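Local coordinates for MMACHC-like protein (Caenorhabditis elegans, PDB 5UJC), which binds and processes vitamin B12, probably catalysing reductive removal of cyanide from cyanocobalamin and the glutathione-dependent demethylation of methylcobalamin, at residues I58-D63 with A185-L190; K111-F116 with F192-I197. All blocks are in the same frame, centred on the assembly; numbering follows the deposited sequence.

Interaction 1: I58-D63 with A185-L190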
loop_
_atom_site.group_PDB
_atom_site.type_symbol
_atom_site.label_atom_id
_atom_site.label_comp_id
_atom_site.label_asym_id
_atom_site.label_seq_id
_atom_site.Cartn_x
_atom_site.Cartn_y
_atom_site.Cartn_z
ATOM N N ILE A 58 2.302 -2.135 6.572
ATOM C CA ILE A 58 1.887 -3.343 5.862
ATOM C C ILE A 58 1.618 -2.957 4.410
ATOM O O ILE A 58 0.857 -2.007 4.132
ATOM C CB ILE A 58 0.604 -3.956 6.468
ATOM C CG1 ILE A 58 0.845 -4.344 7.961
ATOM C CG2 ILE A 58 0.175 -5.142 5.647
ATOM C CD1 ILE A 58 -0.406 -4.719 8.740
ATOM N N LEU A 59 2.288 -3.640 3.491
ATOM C CA LEU A 59 2.034 -3.438 2.070
ATOM C C LEU A 59 1.638 -4.733 1.414
ATOM O O LEU A 59 1.882 -5.833 1.968
ATOM C CB LEU A 59 3.204 -2.781 1.390
ATOM C CG LEU A 59 4.538 -3.433 1.358
ATOM C CD1 LEU A 59 4.587 -4.470 0.248
ATOM C CD2 LEU A 59 5.653 -2.394 1.130
ATOM N N SER A 60 0.943 -4.619 0.294
ATOM C CA SER A 60 0.577 -5.784 -0.511
ATOM C C SER A 60 1.449 -5.894 -1.742
ATOM O O SER A 60 1.819 -4.892 -2.350
ATOM C CB SER A 60 -0.899 -5.703 -0.907
ATOM O OG SER A 60 -1.208 -4.501 -1.576
ATOM N N THR A 61 1.704 -7.124 -2.136
ATOM C CA THR A 61 2.503 -7.427 -3.308
ATOM C C THR A 61 1.558 -8.102 -4.329
ATOM O O THR A 61 0.363 -8.230 -4.046
ATOM C CB THR A 61 3.690 -8.302 -2.913
ATOM O OG1 THR A 61 3.237 -9.623 -2.618
ATOM C CG2 THR A 61 4.391 -7.715 -1.673
ATOM N N PRO A 62 2.063 -8.509 -5.511
ATOM C CA PRO A 62 1.132 -8.999 -6.530
ATOM C C PRO A 62 0.209 -10.136 -6.078
ATOM O O PRO A 62 -0.963 -10.187 -6.494
ATOM C CB PRO A 62 2.059 -9.451 -7.648
ATOM C CG PRO A 62 3.226 -8.508 -7.531
ATOM C CD PRO A 62 3.423 -8.374 -6.047
ATOM N N ASP A 63 0.718 -11.032 -5.230
ATOM C CA ASP A 63 -0.075 -12.183 -4.808
ATOM C C ASP A 63 -1.250 -11.857 -3.853
ATOM O O ASP A 63 -2.120 -12.688 -3.678
ATOM C CB ASP A 63 0.797 -13.284 -4.213
ATOM C CG ASP A 63 1.576 -14.055 -5.271
ATOM O OD1 ASP A 63 1.256 -13.956 -6.466
ATOM O OD2 ASP A 63 2.467 -14.806 -4.898
ATOM N N ALA A 185 1.119 -2.182 -3.341
ATOM C CA ALA A 185 0.426 -1.054 -2.755
ATOM C C ALA A 185 0.662 -0.992 -1.276
ATOM O O ALA A 185 0.833 -2.015 -0.625
ATOM C CB ALA A 185 -1.065 -1.149 -3.037
ATOM N N PHE A 186 0.620 0.219 -0.728
ATOM C CA PHE A 186 0.596 0.372 0.722
ATOM C C PHE A 186 -0.822 0.086 1.217
ATOM O O PHE A 186 -1.777 0.399 0.545
ATOM C CB PHE A 186 1.032 1.768 1.112
ATOM C CG PHE A 186 2.419 2.103 0.665
ATOM C CD1 PHE A 186 3.520 1.515 1.293
ATOM C CD2 PHE A 186 2.645 2.952 -0.417
ATOM C CE1 PHE A 186 4.812 1.840 0.885
ATOM C CE2 PHE A 186 3.940 3.287 -0.801
ATOM C CZ PHE A 186 5.002 2.734 -0.171
ATOM N N ARG A 187 -0.948 -0.556 2.364
ATOM C CA ARG A 187 -2.279 -0.933 2.860
ATOM C C ARG A 187 -2.602 -0.335 4.223
ATOM O O ARG A 187 -3.654 0.298 4.383
ATOM C CB ARG A 187 -2.466 -2.470 2.867
ATOM C CG ARG A 187 -2.435 -3.070 1.460
ATOM C CD ARG A 187 -3.588 -2.575 0.601
ATOM N NE ARG A 187 -3.561 -3.116 -0.753
ATOM C CZ ARG A 187 -4.330 -2.674 -1.730
ATOM N NH1 ARG A 187 -5.311 -1.797 -1.472
ATOM N NH2 ARG A 187 -4.152 -3.119 -2.971
ATOM N N SER A 188 -1.778 -0.599 5.227
ATOM C CA SER A 188 -2.119 -0.195 6.588
ATOM C C SER A 188 -0.874 0.101 7.393
ATOM O O SER A 188 0.209 -0.404 7.106
ATOM C CB SER A 188 -2.945 -1.290 7.327
ATOM O OG SER A 188 -4.124 -1.629 6.629
ATOM N N VAL A 189 -1.039 0.926 8.417
ATOM C CA VAL A 189 -0.033 1.100 9.427
ATOM C C VAL A 189 -0.641 0.775 10.782
ATOM O O VAL A 189 -1.737 1.231 11.109
ATOM C CB VAL A 189 0.523 2.541 9.439
ATOM C CG1 VAL A 189 1.331 2.798 10.702
ATOM C CG2 VAL A 189 1.372 2.813 8.191
ATOM N N LEU A 190 0.064 -0.058 11.529
ATOM C CA LEU A 190 -0.264 -0.383 12.914
ATOM C C LEU A 190 0.635 0.415 13.830
ATOM O O LEU A 190 1.849 0.450 13.625
ATOM C CB LEU A 190 -0.049 -1.864 13.174
ATOM C CG LEU A 190 -0.711 -2.853 12.235
ATOM C CD1 LEU A 190 -0.320 -4.266 12.606
ATOM C CD2 LEU A 190 -2.193 -2.717 12.205
HETATM O O HOH W 1 -1.790 -4.602 -4.233
#
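Arg187 folds back toward Ser60: its CG is anti to its own carbonyl carbon, the chain bends at chi2 (-64°), and the guanidinium meets the serine by its edge. Arg187 NE donates to Ser60 OG at 2.9 Å, nearly in the guanidinium plane, while Ala185 CB lies over one face of that group toward its rim. The hydroxyl is placed for this by a chi1 of 55°, which sets OG between the backbone N and the carbonyl carbon of Ser60. Water 1 ties the pair a second time, 2.7 Å from Ser60 OG and 3.1 Å from Arg187 NH2, from which it accepts a hydrogen bond. An alanine in place of Arg187 would lose both the direct bond and the water-bridged link, and would probably leave the Ser60 hydroxyl less firmly oriented. Arg187 NH1 also binds a tartrate, probably from the crystallisation liquor.

Behind this side chain the backbone is irregular. Ile58 O takes two donors in its carbonyl plane, Arg187 N at 2.9 Å and Ser188 N at 3.2 Å, so two residues of 185-190 face one of 58-60. Beyond the irregularity, Ser60 and Ala185 form a regular hydrogen-bonded pair, Ser60 N to Ala185 O at 2.8 Å. On the sheet face shared with Ser60 and Ser188, the Ile58 and Leu190 side chains cross obliquely, CD1 to CD1 at 3.9 Å; helix 93-109 covers Ser188 and Leu190, and Ser188 OG bonds to His120. On the other face Leu59 CB meets Phe186 CD1 at 4.3 Å. The backbone O of Phe186 accepts a hydrogen bond from the methylcobalamin. This is a classic beta bulge between the two central strands of the four-stranded antiparallel sheet, set at the wall of the cobalamin pocket.

Interaction 2: K111-F116 with F192-I197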
loop_
_atom_site.group_PDB
_atom_site.type_symbol
_atom_site.label_atom_id
_atom_site.label_comp_id
_atom_site.label_asym_id
_atom_site.label_seq_id
_atom_site.Cartn_x
_atom_site.Cartn_y
_atom_site.Cartn_z
ATOM N N LYS A 111 -3.480 -10.739 21.588
ATOM C CA LYS A 111 -2.957 -11.606 22.641
ATOM C C LYS A 111 -1.453 -11.391 22.910
ATOM O O LYS A 111 -0.917 -11.851 23.923
ATOM C CB LYS A 111 -3.245 -13.074 22.310
ATOM C CG LYS A 111 -4.721 -13.367 22.159
ATOM C CD LYS A 111 -4.969 -14.851 21.928
ATOM C CE LYS A 111 -6.287 -15.102 21.237
ATOM N NZ LYS A 111 -6.443 -16.534 20.845
ATOM N N VAL A 112 -0.784 -10.714 21.983
ATOM C CA VAL A 112 0.642 -10.364 22.116
ATOM C C VAL A 112 0.817 -8.890 22.573
ATOM O O VAL A 112 1.647 -8.592 23.435
ATOM C CB VAL A 112 1.396 -10.630 20.781
ATOM C CG1 VAL A 112 2.839 -10.114 20.838
ATOM C CG2 VAL A 112 1.372 -12.126 20.463
ATOM N N GLU A 113 0.036 -7.988 21.984
ATOM C CA GLU A 113 0.025 -6.562 22.389
ATOM C C GLU A 113 -1.382 -6.019 22.212
ATOM O O GLU A 113 -1.871 -5.919 21.090
ATOM C CB GLU A 113 1.022 -5.730 21.560
ATOM C CG GLU A 113 1.085 -4.245 21.971
ATOM C CD GLU A 113 1.535 -4.022 23.428
ATOM O OE1 GLU A 113 1.168 -2.977 23.994
ATOM O OE2 GLU A 113 2.252 -4.876 23.989
ATOM N N GLU A 114 -2.085 -5.794 23.326
ATOM C CA GLU A 114 -3.522 -5.507 23.259
ATOM C C GLU A 114 -3.844 -4.120 22.694
ATOM O O GLU A 114 -4.878 -3.932 22.079
ATOM C CB GLU A 114 -4.187 -5.712 24.627
ATOM C CG GLU A 114 -3.897 -4.654 25.661
ATOM C CD GLU A 114 -4.557 -4.981 27.013
ATOM O OE1 GLU A 114 -5.340 -5.951 27.069
ATOM O OE2 GLU A 114 -4.283 -4.284 28.016
ATOM N N ASN A 115 -2.916 -3.180 22.858
ATOM C CA ASN A 115 -3.156 -1.765 22.507
ATOM C C ASN A 115 -2.501 -1.400 21.175
ATOM O O ASN A 115 -1.289 -1.324 21.084
ATOM C CB ASN A 115 -2.596 -0.868 23.630
ATOM C CG ASN A 115 -2.838 0.618 23.390
ATOM O OD1 ASN A 115 -3.507 1.018 22.431
ATOM N ND2 ASN A 115 -2.313 1.444 24.290
ATOM N N PHE A 116 -3.309 -1.241 20.129
ATOM C CA PHE A 116 -2.808 -0.738 18.873
ATOM C C PHE A 116 -3.879 -0.013 18.085
ATOM O O PHE A 116 -5.073 -0.226 18.282
ATOM C CB PHE A 116 -2.174 -1.852 18.009
ATOM C CG PHE A 116 -3.082 -3.015 17.738
ATOM C CD1 PHE A 116 -3.121 -4.111 18.621
ATOM C CD2 PHE A 116 -3.863 -3.058 16.596
ATOM C CE1 PHE A 116 -3.928 -5.198 18.362
ATOM C CE2 PHE A 116 -4.680 -4.150 16.343
ATOM C CZ PHE A 116 -4.719 -5.214 17.235
ATOM N N PHE A 192 1.685 1.109 17.880
ATOM C CA PHE A 192 1.662 0.462 19.205
ATOM C C PHE A 192 2.084 1.464 20.279
ATOM O O PHE A 192 3.274 1.597 20.580
ATOM C CB PHE A 192 2.581 -0.732 19.192
ATOM C CG PHE A 192 2.199 -1.764 18.161
ATOM C CD1 PHE A 192 1.295 -2.761 18.466
ATOM C CD2 PHE A 192 2.706 -1.702 16.871
ATOM C CE1 PHE A 192 0.904 -3.670 17.499
ATOM C CE2 PHE A 192 2.308 -2.628 15.908
ATOM C CZ PHE A 192 1.409 -3.595 16.229
ATOM N N PRO A 193 1.113 2.200 20.846
ATOM C CA PRO A 193 1.481 3.341 21.681
ATOM C C PRO A 193 2.282 2.986 22.925
ATOM O O PRO A 193 2.980 3.856 23.459
ATOM C CB PRO A 193 0.114 3.945 22.075
ATOM C CG PRO A 193 -0.813 3.509 21.007
ATOM C CD PRO A 193 -0.341 2.139 20.607
ATOM N N ASN A 194 2.176 1.736 23.396
ATOM C CA ASN A 194 2.899 1.311 24.604
ATOM C C ASN A 194 4.224 0.615 24.327
ATOM O O ASN A 194 4.872 0.150 25.261
ATOM C CB ASN A 194 2.009 0.389 25.466
ATOM C CG ASN A 194 0.735 1.070 25.927
ATOM O OD1 ASN A 194 -0.343 0.475 25.914
ATOM N ND2 ASN A 194 0.849 2.326 26.323
ATOM N N VAL A 195 4.651 0.578 23.058
ATOM C CA VAL A 195 5.868 -0.114 22.693
ATOM C C VAL A 195 6.875 0.890 22.134
ATOM O O VAL A 195 6.623 1.534 21.121
ATOM C CB VAL A 195 5.612 -1.229 21.653
ATOM C CG1 VAL A 195 6.907 -1.918 21.305
ATOM C CG2 VAL A 195 4.586 -2.225 22.183
ATOM N N LYS A 196 8.005 1.022 22.822
ATOM C CA LYS A 196 9.034 1.990 22.460
ATOM C C LYS A 196 10.301 1.254 21.975
ATOM O O LYS A 196 10.769 0.288 22.605
ATOM C CB LYS A 196 9.370 2.887 23.659
ATOM C CG LYS A 196 8.161 3.519 24.333
ATOM C CD LYS A 196 7.369 4.400 23.393
ATOM C CE LYS A 196 6.143 4.997 24.081
ATOM N NZ LYS A 196 6.513 5.854 25.238
ATOM N N ILE A 197 10.829 1.716 20.842
ATOM C CA ILE A 197 11.950 1.085 20.168
ATOM C C ILE A 197 13.023 2.140 19.823
ATOM O O ILE A 197 13.463 2.255 18.681
ATOM C CB ILE A 197 11.477 0.288 18.894
ATOM C CG1 ILE A 197 10.623 1.171 17.982
ATOM C CG2 ILE A 197 10.689 -0.968 19.307
ATOM C CD1 ILE A 197 10.479 0.624 16.557
HETATM O O HOH W 2 1.017 -0.676 22.397
#
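With CG anti to the backbone N (chi1 -178°), Asn115 extends its amide to Asn194, whose own CG is anti to its carbonyl carbon. Asn115 ND2 donates to Asn194 OD1 at 2.7 Å; the acceptor is near the plane of the Asn115 amide, the donor sits above the Asn194 carbonyl plane, and the two amides are turned 67° apart. Glu113 also has CG anti to N, then bends at chi2 (61°), so its chain slides past Phe192 and Val195 in the opposite direction. Its CG lies 3.8 Å from Phe192 CD1, and its CD lies 3.8 Å from Val195 CG2.

Residues 192-195 form a type I beta turn, closed by Val195 N to Phe192 O, where strand 185-196 rounds a corner beside the loop that joins helix 93-109 to strand 117-120. Water 2 stitches loop to turn: it donates to Glu113 OE1 at 2.8 Å and to Asn115 O at 2.7 Å, and accepts from Asn194 N at 2.9 Å. The other carboxylate oxygen, Glu113 OE2, is bonded to His7 of helix 5-18. Phe116 CB presses on Phe192 CE1 at 3.6 Å, and the two side chains run side by side, pointing the same way, with their ring planes oblique to each other. Ile11 and Leu109, from helices 5-18 and 93-109, also touch the Phe192 side chain.

Strand 185-196 carries both contacts, with a single residue separating its two segments, and their centres lie about 20 Å apart. Interaction 1 is central, its centre about 4 Å from that of the chain, and joins the strand to its neighbour 53-60 beside the bound cobalamin: the Phe186 side chain comes within about 3 Å of the methylcobalamin. Interaction 2 is at the far end, about 22 Å from the chain centre, with Phe192 still about 11 Å from Ile132, a probable substrate-binding residue, measured between side chains. The loop 111-116 leads directly into strand 117-120, the neighbour of 185-196 on its other side, and Phe192 in turn touches Leu56 of strand 53-60.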